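Local coordinates for protein putative protease (Parabacteroides distasonis ATCC 8503, PDB 3KD4) that is of unknown function but is probably an exported multidomain hydrolase, possibly a protease, at residues 191-194 and 195-199; 244-247 and 248-252; 290-293 and 294-297; 411-414 and 415-419; 477-480 and 481-485. All coordinates share one frame; numbering follows the deposited sequence.

How the contacts relate
The five contacts are local. The chain runs through contact 1, then contacts 2 and 3, and returns to the neighbourhood of contact 1 with contacts 4 and 5. Contacts 2 and 3 sit on neighbouring helices, 244-258 and 287-300, with centres about 13 Å apart. They touch where Ile251 packs on Leu294 and Met297. Contacts 4 and 5 have centres about 6 Å apart and share the two-stranded antiparallel sheet of 417-418 and 478-479. The centres of contacts 1 and 4 are about 10 Å apart, and the two touch through Arg413 and Glu418. The group of contacts 1, 4 and 5 thus ties a loop after strand 174-184 to the C-terminal part of the chain.

Contact 1 of 5, residues 191-194 and 195-199; sequences AFQP and KNREA
The guanidinium of Arg197 has the side-chain amide of Gln193 over one face. Its edge, in plane, meets Pro194 O and water 1. The two flat groups form an offset amide-guanidinium stack across a turn in the loop that links strand 174-184 to strand 202-206. Their planes are 28° apart. The amide sits toward the rim of the guanidinium, and Gln193 NE2 lies 3.6 Å from Arg197 NH1. This is stacking and not a donor-acceptor pair. The amide N-H groups of Gln193 are used on the backbone instead, by the carbonyls of Ser188 and Glu190, which fixes how the amide is turned. Gln193 CG stands beside its own backbone N (chi1 -66°), and the chain then runs straight out to lay the amide over Arg197. The arginine is extended from CG to NE. Arg197 CG passes 3.4 Å from Pro194 O.

Within the turn, Pro194 CB lies 3.6 Å from Asn196 O. Asn196 ND2 bonds to Gln326, just before strand 327-334, and Lys195 N to the carboxylate of Glu418 on strand 417-418. The turn is thus tied to two different parts of the chain. Water 1 completes the edge of the guanidinium. It accepts from Arg197 NH2 at 2.6 Å and donates to Pro194 O at 2.7 Å, so that one water joins the charged tip to the backbone of the turn.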
# COMPACT_ATOMS: atom_id res chain seq x y z
N ALA A 191 9.38 8.39 8.42
CA ALA A 191 9.38 7.20 7.58
C ALA A 191 8.96 6.00 8.42
O ALA A 191 8.98 6.06 9.64
CB ALA A 191 10.79 6.98 6.95
N PHE A 192 8.57 4.92 7.76
CA PHE A 192 8.31 3.63 8.43
C PHE A 192 7.23 3.65 9.51
O PHE A 192 7.24 2.85 10.45
CB PHE A 192 9.63 3.06 9.00
CG PHE A 192 10.77 3.19 8.05
CD1 PHE A 192 10.74 2.53 6.83
CD2 PHE A 192 11.86 3.96 8.36
CE1 PHE A 192 11.80 2.65 5.94
CE2 PHE A 192 12.90 4.08 7.49
CZ PHE A 192 12.87 3.42 6.28
N GLN A 193 6.25 4.53 9.34
CA GLN A 193 5.04 4.47 10.12
C GLN A 193 4.22 3.25 9.65
O GLN A 193 4.42 2.77 8.53
CB GLN A 193 4.22 5.74 9.93
CG GLN A 193 4.93 6.97 10.49
CD GLN A 193 4.09 8.24 10.27
OE1 GLN A 193 3.07 8.42 10.91
NE2 GLN A 193 4.53 9.10 9.36
N PRO A 194 3.30 2.79 10.48
CA PRO A 194 2.50 1.66 10.07
C PRO A 194 1.73 1.93 8.78
O PRO A 194 1.28 3.05 8.54
CB PRO A 194 1.52 1.46 11.24
CG PRO A 194 2.09 2.18 12.35
CD PRO A 194 2.92 3.28 11.81
N LYS A 195 1.65 0.91 7.95
CA LYS A 195 0.91 1.00 6.72
C LYS A 195 -0.51 1.51 6.98
O LYS A 195 -1.01 2.36 6.25
CB LYS A 195 0.86 -0.37 6.05
CG LYS A 195 0.08 -0.38 4.74
CD LYS A 195 0.17 -1.75 4.07
CE LYS A 195 -0.59 -1.77 2.74
NZ LYS A 195 -0.25 -3.03 2.01
N ASN A 196 -1.14 1.01 8.03
CA ASN A 196 -2.44 1.53 8.44
C ASN A 196 -2.33 2.25 9.79
O ASN A 196 -2.09 1.63 10.84
CB ASN A 196 -3.44 0.38 8.46
CG ASN A 196 -3.57 -0.25 7.09
OD1 ASN A 196 -3.85 0.46 6.10
ND2 ASN A 196 -3.30 -1.54 6.99
N ARG A 197 -2.42 3.57 9.75
CA ARG A 197 -2.27 4.37 10.96
C ARG A 197 -3.62 4.48 11.66
O ARG A 197 -4.56 5.04 11.11
CB ARG A 197 -1.73 5.74 10.60
CG ARG A 197 -0.44 5.69 9.81
CD ARG A 197 -0.18 6.94 9.02
NE ARG A 197 0.90 6.71 8.07
CZ ARG A 197 1.61 7.66 7.44
NH1 ARG A 197 1.36 8.95 7.63
NH2 ARG A 197 2.58 7.29 6.60
N GLU A 198 -3.72 3.96 12.89
CA GLU A 198 -5.03 3.79 13.54
C GLU A 198 -5.59 5.12 14.03
O GLU A 198 -6.82 5.30 14.03
CB GLU A 198 -5.00 2.74 14.68
N ALA A 199 -4.70 6.06 14.41
CA ALA A 199 -5.09 7.39 14.85
C ALA A 199 -5.22 8.38 13.71
O ALA A 199 -5.17 9.57 13.94
CB ALA A 199 -4.10 7.92 15.89
O HOH W 1 2.26 4.76 6.67

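Contact 2 of 5, residues 244-247 and 248-252; sequences EQEK and VNIIR
Gln245 reaches along the helix to Asn249, one turn on. From CB its chain sets off with CG opposite the backbone N (chi1 -176°) and bends at the next bond. The bend brings the amide back over the following turn. Gln245 CG passes 3.9 Å from Asn249 ND2. Gln245 CD comes 4.0 Å from Asn249 OD1. At the tip, Gln245 NE2 donates to Asn249 OD1 at 3.0 Å with an N-H...O angle of 158°. The acceptor lies in the amide plane of Gln245, while the donor is tilted from the carbonyl plane of Asn249. The other tip atom, Gln245 OE1, accepts from Gln339.

All these residues belong to helix 244-258, an alpha-helix with regular i to i+4 backbone bonds, such as Asn249 N to Gln245 O at 3.0 Å. Asn249 OD1 has a second strong donor further on, Arg252 NH1 at 2.8 Å. The two donors come from opposite faces of the Asn249 amide, so its oxygen joins three side chains along one side of the helix. An alanine at Asn249 would take away this shared acceptor and would probably leave Gln245 NE2 and Arg252 NH1 each without this partner and their ends less firmly fixed.

Round the helix, Glu246 OE2 lies 3.8 Å from Ile250 CD1. Lys247 NZ binds the carbonyl of Ala301, and Ile251 packs on helices 228-238 and 287-300.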
# COMPACT_ATOMS: atom_id res chain seq x y z
N GLU A 244 0.47 -31.69 -7.49
CA GLU A 244 -0.35 -30.49 -7.42
C GLU A 244 0.48 -29.21 -7.36
O GLU A 244 0.09 -28.20 -7.92
CB GLU A 244 -1.28 -30.58 -6.24
CG GLU A 244 -2.37 -31.57 -6.48
CD GLU A 244 -3.40 -31.58 -5.38
OE1 GLU A 244 -3.36 -30.68 -4.49
OE2 GLU A 244 -4.25 -32.50 -5.40
N GLN A 245 1.64 -29.27 -6.71
CA GLN A 245 2.46 -28.09 -6.60
C GLN A 245 2.95 -27.64 -7.98
O GLN A 245 3.04 -26.44 -8.27
CB GLN A 245 3.62 -28.31 -5.65
CG GLN A 245 4.47 -27.05 -5.42
CD GLN A 245 3.68 -25.94 -4.74
OE1 GLN A 245 3.17 -26.14 -3.66
NE2 GLN A 245 3.56 -24.79 -5.38
N GLU A 246 3.28 -28.61 -8.83
CA GLU A 246 3.80 -28.31 -10.15
C GLU A 246 2.70 -27.57 -10.92
O GLU A 246 2.97 -26.62 -11.62
CB GLU A 246 4.21 -29.60 -10.89
CG GLU A 246 4.74 -29.32 -12.29
CD GLU A 246 5.17 -30.57 -13.05
OE1 GLU A 246 5.47 -31.61 -12.41
OE2 GLU A 246 5.19 -30.50 -14.30
N LYS A 247 1.46 -28.02 -10.77
CA LYS A 247 0.34 -27.38 -11.44
C LYS A 247 0.18 -25.93 -11.03
O LYS A 247 -0.04 -25.06 -11.89
CB LYS A 247 -0.95 -28.13 -11.18
CG LYS A 247 -0.99 -29.53 -11.71
CD LYS A 247 -2.36 -30.08 -11.41
CE LYS A 247 -2.61 -31.43 -11.99
NZ LYS A 247 -4.04 -31.77 -11.69
N VAL A 248 0.27 -25.65 -9.74
CA VAL A 248 0.20 -24.27 -9.25
C VAL A 248 1.34 -23.46 -9.88
O VAL A 248 1.13 -22.35 -10.39
CB VAL A 248 0.26 -24.18 -7.68
CG1 VAL A 248 0.39 -22.70 -7.21
CG2 VAL A 248 -0.96 -24.88 -7.03
N ASN A 249 2.54 -24.01 -9.88
CA ASN A 249 3.69 -23.29 -10.42
C ASN A 249 3.53 -22.96 -11.89
O ASN A 249 3.85 -21.86 -12.32
CB ASN A 249 4.97 -24.09 -10.23
CG ASN A 249 5.26 -24.37 -8.76
OD1 ASN A 249 4.74 -23.70 -7.86
ND2 ASN A 249 6.11 -25.37 -8.53
N ILE A 250 3.03 -23.91 -12.66
CA ILE A 250 2.82 -23.71 -14.09
C ILE A 250 1.83 -22.55 -14.31
O ILE A 250 2.11 -21.61 -15.07
CB ILE A 250 2.33 -25.01 -14.77
CG1 ILE A 250 3.48 -26.03 -14.84
CG2 ILE A 250 1.78 -24.71 -16.17
CD1 ILE A 250 3.05 -27.48 -15.25
N ILE A 251 0.72 -22.56 -13.58
CA ILE A 251 -0.33 -21.55 -13.76
C ILE A 251 0.17 -20.17 -13.30
O ILE A 251 0.11 -19.19 -14.05
CB ILE A 251 -1.63 -21.94 -13.04
CG1 ILE A 251 -2.20 -23.27 -13.59
CG2 ILE A 251 -2.68 -20.79 -13.14
CD1 ILE A 251 -2.60 -23.25 -15.05
N ARG A 252 0.68 -20.10 -12.08
CA ARG A 252 1.24 -18.87 -11.54
C ARG A 252 2.31 -18.27 -12.46
O ARG A 252 2.30 -17.09 -12.74
CB ARG A 252 1.85 -19.14 -10.17
CG ARG A 252 2.19 -17.92 -9.36
CD ARG A 252 3.03 -18.28 -8.12
NE ARG A 252 4.26 -18.92 -8.57
CZ ARG A 252 4.60 -20.19 -8.36
NH1 ARG A 252 3.84 -21.02 -7.62
NH2 ARG A 252 5.74 -20.65 -8.89

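Contact 3 of 5, residues 290-293 and 294-297; sequences IAQL and LNVM
Leu293 and Met297 touch along one face of their helix. The methionine is present as selenomethionine. The two side chains lie side by side and point the same way. Leu293 CD1 is 3.9 Å from Met297 SE and 4.0 Å from Met297 CG. Met297 CG stands beside its own backbone N (chi1 -69°), which also keeps it 3.2 Å from Leu293 O.

A second pair follows the same i to i+4 spacing. Gln292 bends at its second torsion (chi2 61°), so its amide folds back over the next turn. There Gln292 NE2 meets Val296 CG2 at 3.5 Å. The methyl also rests against the backbone, and Val296 CG2 is 3.2 Å from Gln292 O.

Both pairs are positioned by the backbone. Met297 N donates to Leu293 O at 2.9 Å, and Val296 N to Gln292 O at 2.8 Å. Further out, other elements cover the helix on several sides. Met297 packs on Ala234 and Leu237 of helix 228-238, Leu294 on Ile251 and Ile255 of helix 244-258, and Leu293 on Ile276 and Leu280 of helix 276-282. Gln292 and Asn295 lie against Val307 of strand 305-312. A buried helix, set between other helices and the central strand of a five-stranded antiparallel sheet, is consistent with a transglutaminase-like core, a fold related to that of papain-like cysteine proteases.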
# COMPACT_ATOMS: atom_id res chain seq x y z
N ILE A 290 -6.41 -10.04 -12.50
CA ILE A 290 -5.37 -11.05 -12.38
C ILE A 290 -5.69 -12.07 -11.30
O ILE A 290 -5.56 -13.29 -11.50
CB ILE A 290 -3.96 -10.38 -12.19
CG1 ILE A 290 -3.57 -9.61 -13.46
CG2 ILE A 290 -2.88 -11.44 -11.85
CD1 ILE A 290 -2.35 -8.65 -13.27
N ALA A 291 -6.17 -11.59 -10.17
CA ALA A 291 -6.58 -12.48 -9.09
C ALA A 291 -7.65 -13.47 -9.56
O ALA A 291 -7.58 -14.64 -9.23
CB ALA A 291 -7.11 -11.66 -7.91
N GLN A 292 -8.64 -13.00 -10.32
CA GLN A 292 -9.74 -13.88 -10.78
C GLN A 292 -9.27 -14.82 -11.86
O GLN A 292 -9.67 -15.97 -11.88
CB GLN A 292 -10.95 -13.08 -11.26
CG GLN A 292 -12.15 -13.93 -11.72
CD GLN A 292 -12.74 -14.83 -10.65
OE1 GLN A 292 -12.33 -14.80 -9.50
NE2 GLN A 292 -13.73 -15.64 -11.04
N LEU A 293 -8.40 -14.34 -12.75
CA LEU A 293 -7.84 -15.20 -13.79
C LEU A 293 -7.07 -16.40 -13.18
O LEU A 293 -7.26 -17.58 -13.56
CB LEU A 293 -6.92 -14.39 -14.71
CG LEU A 293 -6.24 -15.21 -15.80
CD1 LEU A 293 -7.33 -15.94 -16.64
CD2 LEU A 293 -5.29 -14.36 -16.70
N LEU A 294 -6.21 -16.10 -12.22
CA LEU A 294 -5.44 -17.11 -11.53
C LEU A 294 -6.39 -18.09 -10.80
O LEU A 294 -6.26 -19.30 -10.91
CB LEU A 294 -4.51 -16.39 -10.55
CG LEU A 294 -3.57 -17.15 -9.62
CD1 LEU A 294 -2.59 -18.05 -10.40
CD2 LEU A 294 -2.85 -16.14 -8.69
N ASN A 295 -7.35 -17.55 -10.06
CA ASN A 295 -8.36 -18.38 -9.39
C ASN A 295 -9.12 -19.31 -10.37
O ASN A 295 -9.25 -20.52 -10.10
CB ASN A 295 -9.34 -17.44 -8.65
CG ASN A 295 -10.39 -18.19 -7.88
OD1 ASN A 295 -10.09 -19.09 -7.09
ND2 ASN A 295 -11.64 -17.85 -8.14
N VAL A 296 -9.59 -18.77 -11.48
CA VAL A 296 -10.31 -19.58 -12.48
C VAL A 296 -9.41 -20.69 -13.03
O VAL A 296 -9.82 -21.84 -13.15
CB VAL A 296 -10.80 -18.70 -13.64
CG1 VAL A 296 -11.21 -19.56 -14.85
CG2 VAL A 296 -11.96 -17.78 -13.17
N MSE A 297 -8.17 -20.35 -13.32
CA MSE A 297 -7.25 -21.32 -13.93
C MSE A 297 -6.83 -22.37 -12.91
O MSE A 297 -6.84 -23.57 -13.22
CB MSE A 297 -6.05 -20.59 -14.53
CG MSE A 297 -6.43 -19.77 -15.71
SE MSE A 297 -4.89 -18.96 -16.66
CE MSE A 297 -4.38 -20.59 -17.63

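Contact 4 of 5, residues 411-414 and 415-419; sequences SKRS and NLFEL
The backbone is extended at Arg413, folds at Ser414 and runs extended again from Asn415 into strand 417-418, which brings the carbonyls of Asn415 and Leu416 back to the arginine side chain. Arg413 grips both. Arg413 NE donates to Asn415 O at 2.9 Å with an N-H...O angle of 157°, and Arg413 NH2 donates to Leu416 O at 2.8 Å. Asn415 O lies in the guanidinium plane, and Leu416 O is tilted from it. Both donors sit well above the carbonyl planes. To get there the arginine bends at its second torsion, which at 106° is off the usual staggered values.

One face of the guanidinium is covered by Phe417. Phe417 CD1 lies over the centre of the group, 3.8 Å from Arg413 CZ. The ring is turned steeply against the guanidinium, with planes 66° apart, so the two do not stack flat. Phe417 CB adds a contact of 3.8 Å to Arg413 NE. The Phe417 ring meets Tyr484 of helix 481-495 edge-to-face, and strand 417-418 pairs with strand 478-479.

The last arm of the arginine, NH1, donates to the carbonyl of Ala191. One cation thus binds three backbone carbonyls, two within its own turn and one from the loop after strand 174-184. This fixes the rotation of the guanidinium, and the carbonyl dipoles probably help to stabilise its positive charge.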
# COMPACT_ATOMS: atom_id res chain seq x y z
N SER A 411 17.37 9.07 15.81
CA SER A 411 17.43 8.56 17.17
C SER A 411 16.13 8.85 17.91
O SER A 411 15.80 8.19 18.89
CB SER A 411 18.61 9.19 17.92
OG SER A 411 18.41 10.58 18.05
N LYS A 412 15.39 9.83 17.45
CA LYS A 412 14.15 10.22 18.09
C LYS A 412 12.98 9.72 17.23
O LYS A 412 13.08 9.63 16.00
CB LYS A 412 14.09 11.74 18.26
N ARG A 413 11.88 9.40 17.88
CA ARG A 413 10.74 8.87 17.18
C ARG A 413 9.49 9.22 17.94
O ARG A 413 9.43 9.08 19.16
CB ARG A 413 10.92 7.37 17.06
CG ARG A 413 9.80 6.67 16.36
CD ARG A 413 10.17 6.24 15.00
NE ARG A 413 8.96 5.92 14.24
CZ ARG A 413 8.87 5.97 12.92
NH1 ARG A 413 9.94 6.28 12.19
NH2 ARG A 413 7.72 5.71 12.31
N SER A 414 8.49 9.72 17.22
CA SER A 414 7.22 10.08 17.83
C SER A 414 6.11 9.10 17.49
O SER A 414 5.19 8.94 18.27
CB SER A 414 6.84 11.48 17.42
OG SER A 414 6.21 11.46 16.15
N ASN A 415 6.19 8.43 16.34
CA ASN A 415 5.13 7.52 15.91
C ASN A 415 5.58 6.07 15.96
O ASN A 415 6.77 5.79 16.08
CB ASN A 415 4.68 7.87 14.50
CG ASN A 415 4.03 9.23 14.45
OD1 ASN A 415 4.65 10.23 14.10
ND2 ASN A 415 2.80 9.28 14.89
N LEU A 416 4.62 5.16 15.87
CA LEU A 416 4.93 3.75 15.74
C LEU A 416 5.85 3.53 14.60
O LEU A 416 5.73 4.20 13.57
CB LEU A 416 3.68 2.92 15.52
CG LEU A 416 2.73 2.79 16.71
CD1 LEU A 416 1.53 1.92 16.28
CD2 LEU A 416 3.43 2.18 17.93
N PHE A 417 6.75 2.57 14.81
CA PHE A 417 7.73 2.15 13.84
C PHE A 417 7.36 0.74 13.36
O PHE A 417 7.14 -0.13 14.19
CB PHE A 417 9.08 2.14 14.55
CG PHE A 417 10.21 1.75 13.68
CD1 PHE A 417 10.54 2.52 12.60
CD2 PHE A 417 10.96 0.63 13.95
CE1 PHE A 417 11.61 2.17 11.78
CE2 PHE A 417 12.06 0.28 13.13
CZ PHE A 417 12.35 1.05 12.04
N GLU A 418 7.30 0.52 12.06
CA GLU A 418 6.86 -0.78 11.51
C GLU A 418 7.81 -1.31 10.50
O GLU A 418 8.22 -0.60 9.59
CB GLU A 418 5.46 -0.62 10.85
CG GLU A 418 4.79 -1.94 10.42
CD GLU A 418 3.40 -1.71 9.89
OE1 GLU A 418 2.46 -1.79 10.69
OE2 GLU A 418 3.24 -1.40 8.69
N LEU A 419 8.15 -2.59 10.62
CA LEU A 419 9.02 -3.27 9.68
C LEU A 419 8.18 -3.92 8.58
O LEU A 419 7.04 -4.31 8.82
CB LEU A 419 9.80 -4.36 10.39
CG LEU A 419 10.60 -3.98 11.63
CD1 LEU A 419 11.33 -5.23 12.08
CD2 LEU A 419 11.58 -2.85 11.32

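Contact 5 of 5, residues 477-480 and 481-485; sequences QQFT and PAEYS
Thr480 and Glu483 form a capping box at the start of helix 481-495, just after short strand 478-479. The Thr480 side chain is at the N-cap. Thr480 OG1 stands between its backbone N and carbonyl carbon (chi1 59°) and accepts a weak bond of 3.3 Å from Glu483 N. Glu483 N also donates to Thr480 O at 2.9 Å, from well above the carbonyl plane. In return, Thr480 N donates to Glu483 OE1 at 3.1 Å. This bond is nearly straight, 165°, and reaches the anti side of the carboxylate. Glu483 gets there with a chain extended beyond CG. Its negative charge beside the helix start is likely to be favoured by the helix dipole.

The Phe479 ring turns an edge to Glu483, with Phe479 CD2 4.0 Å from Glu483 CB. A glutamine in place of Glu483 would remove the charge at the helix start and would probably weaken the grip on Thr480 N. Next to the box, Tyr484 is held by Asn410 O through its hydroxyl. Water 2 donates to Glu483 OE1 at 2.9 Å and to Gln478 O at 3.3 Å.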
# COMPACT_ATOMS: atom_id res chain seq x y z
N GLN A 477 7.14 -6.81 14.72
CA GLN A 477 6.88 -5.96 13.58
C GLN A 477 6.67 -4.48 13.90
O GLN A 477 7.01 -3.64 13.10
CB GLN A 477 5.60 -6.41 12.90
CG GLN A 477 5.74 -7.65 12.13
CD GLN A 477 4.42 -8.18 11.70
OE1 GLN A 477 4.12 -8.14 10.50
NE2 GLN A 477 3.59 -8.68 12.67
N GLN A 478 6.03 -4.19 15.02
CA GLN A 478 5.70 -2.82 15.38
C GLN A 478 6.25 -2.43 16.71
O GLN A 478 6.20 -3.21 17.67
CB GLN A 478 4.20 -2.59 15.42
CG GLN A 478 3.50 -2.83 14.10
CD GLN A 478 2.01 -2.53 14.20
OE1 GLN A 478 1.38 -2.89 15.19
NE2 GLN A 478 1.45 -1.89 13.19
N PHE A 479 6.71 -1.19 16.79
CA PHE A 479 7.44 -0.70 17.94
C PHE A 479 6.94 0.70 18.31
O PHE A 479 6.79 1.58 17.45
CB PHE A 479 8.94 -0.65 17.63
CG PHE A 479 9.53 -1.95 17.25
CD1 PHE A 479 9.45 -2.41 15.93
CD2 PHE A 479 10.12 -2.76 18.21
CE1 PHE A 479 9.97 -3.64 15.57
CE2 PHE A 479 10.65 -4.02 17.87
CZ PHE A 479 10.59 -4.45 16.55
N THR A 480 6.65 0.86 19.59
CA THR A 480 6.32 2.15 20.14
C THR A 480 7.62 2.94 20.25
O THR A 480 8.72 2.36 20.18
CB THR A 480 5.78 2.02 21.57
OG1 THR A 480 6.78 1.38 22.35
CG2 THR A 480 4.48 1.20 21.59
N PRO A 481 7.51 4.26 20.45
CA PRO A 481 8.70 5.08 20.65
C PRO A 481 9.55 4.60 21.83
O PRO A 481 10.77 4.67 21.75
CB PRO A 481 8.14 6.47 20.87
CG PRO A 481 6.82 6.46 20.11
CD PRO A 481 6.29 5.08 20.31
N ALA A 482 8.93 4.05 22.88
CA ALA A 482 9.66 3.47 24.02
C ALA A 482 10.50 2.25 23.62
O ALA A 482 11.53 1.98 24.23
CB ALA A 482 8.69 3.10 25.14
N GLU A 483 10.06 1.52 22.59
CA GLU A 483 10.73 0.31 22.14
C GLU A 483 11.68 0.58 21.00
O GLU A 483 12.45 -0.28 20.63
CB GLU A 483 9.69 -0.71 21.65
CG GLU A 483 8.90 -1.42 22.73
CD GLU A 483 7.64 -2.12 22.22
OE1 GLU A 483 7.08 -1.76 21.16
OE2 GLU A 483 7.18 -3.05 22.93
N TYR A 484 11.63 1.79 20.44
CA TYR A 484 12.30 2.09 19.19
C TYR A 484 13.82 2.05 19.32
O TYR A 484 14.50 1.53 18.43
CB TYR A 484 11.82 3.42 18.68
CG TYR A 484 12.57 3.99 17.51
CD1 TYR A 484 12.40 3.47 16.22
CD2 TYR A 484 13.44 5.06 17.68
CE1 TYR A 484 13.10 4.01 15.12
CE2 TYR A 484 14.14 5.60 16.59
CZ TYR A 484 13.96 5.11 15.32
OH TYR A 484 14.64 5.66 14.25
N SER A 485 14.37 2.54 20.42
CA SER A 485 15.82 2.58 20.55
C SER A 485 16.46 1.18 20.48
O SER A 485 17.48 1.00 19.80
CB SER A 485 16.22 3.32 21.82
OG SER A 485 16.02 4.71 21.64
O HOH W 2 4.44 -2.52 20.33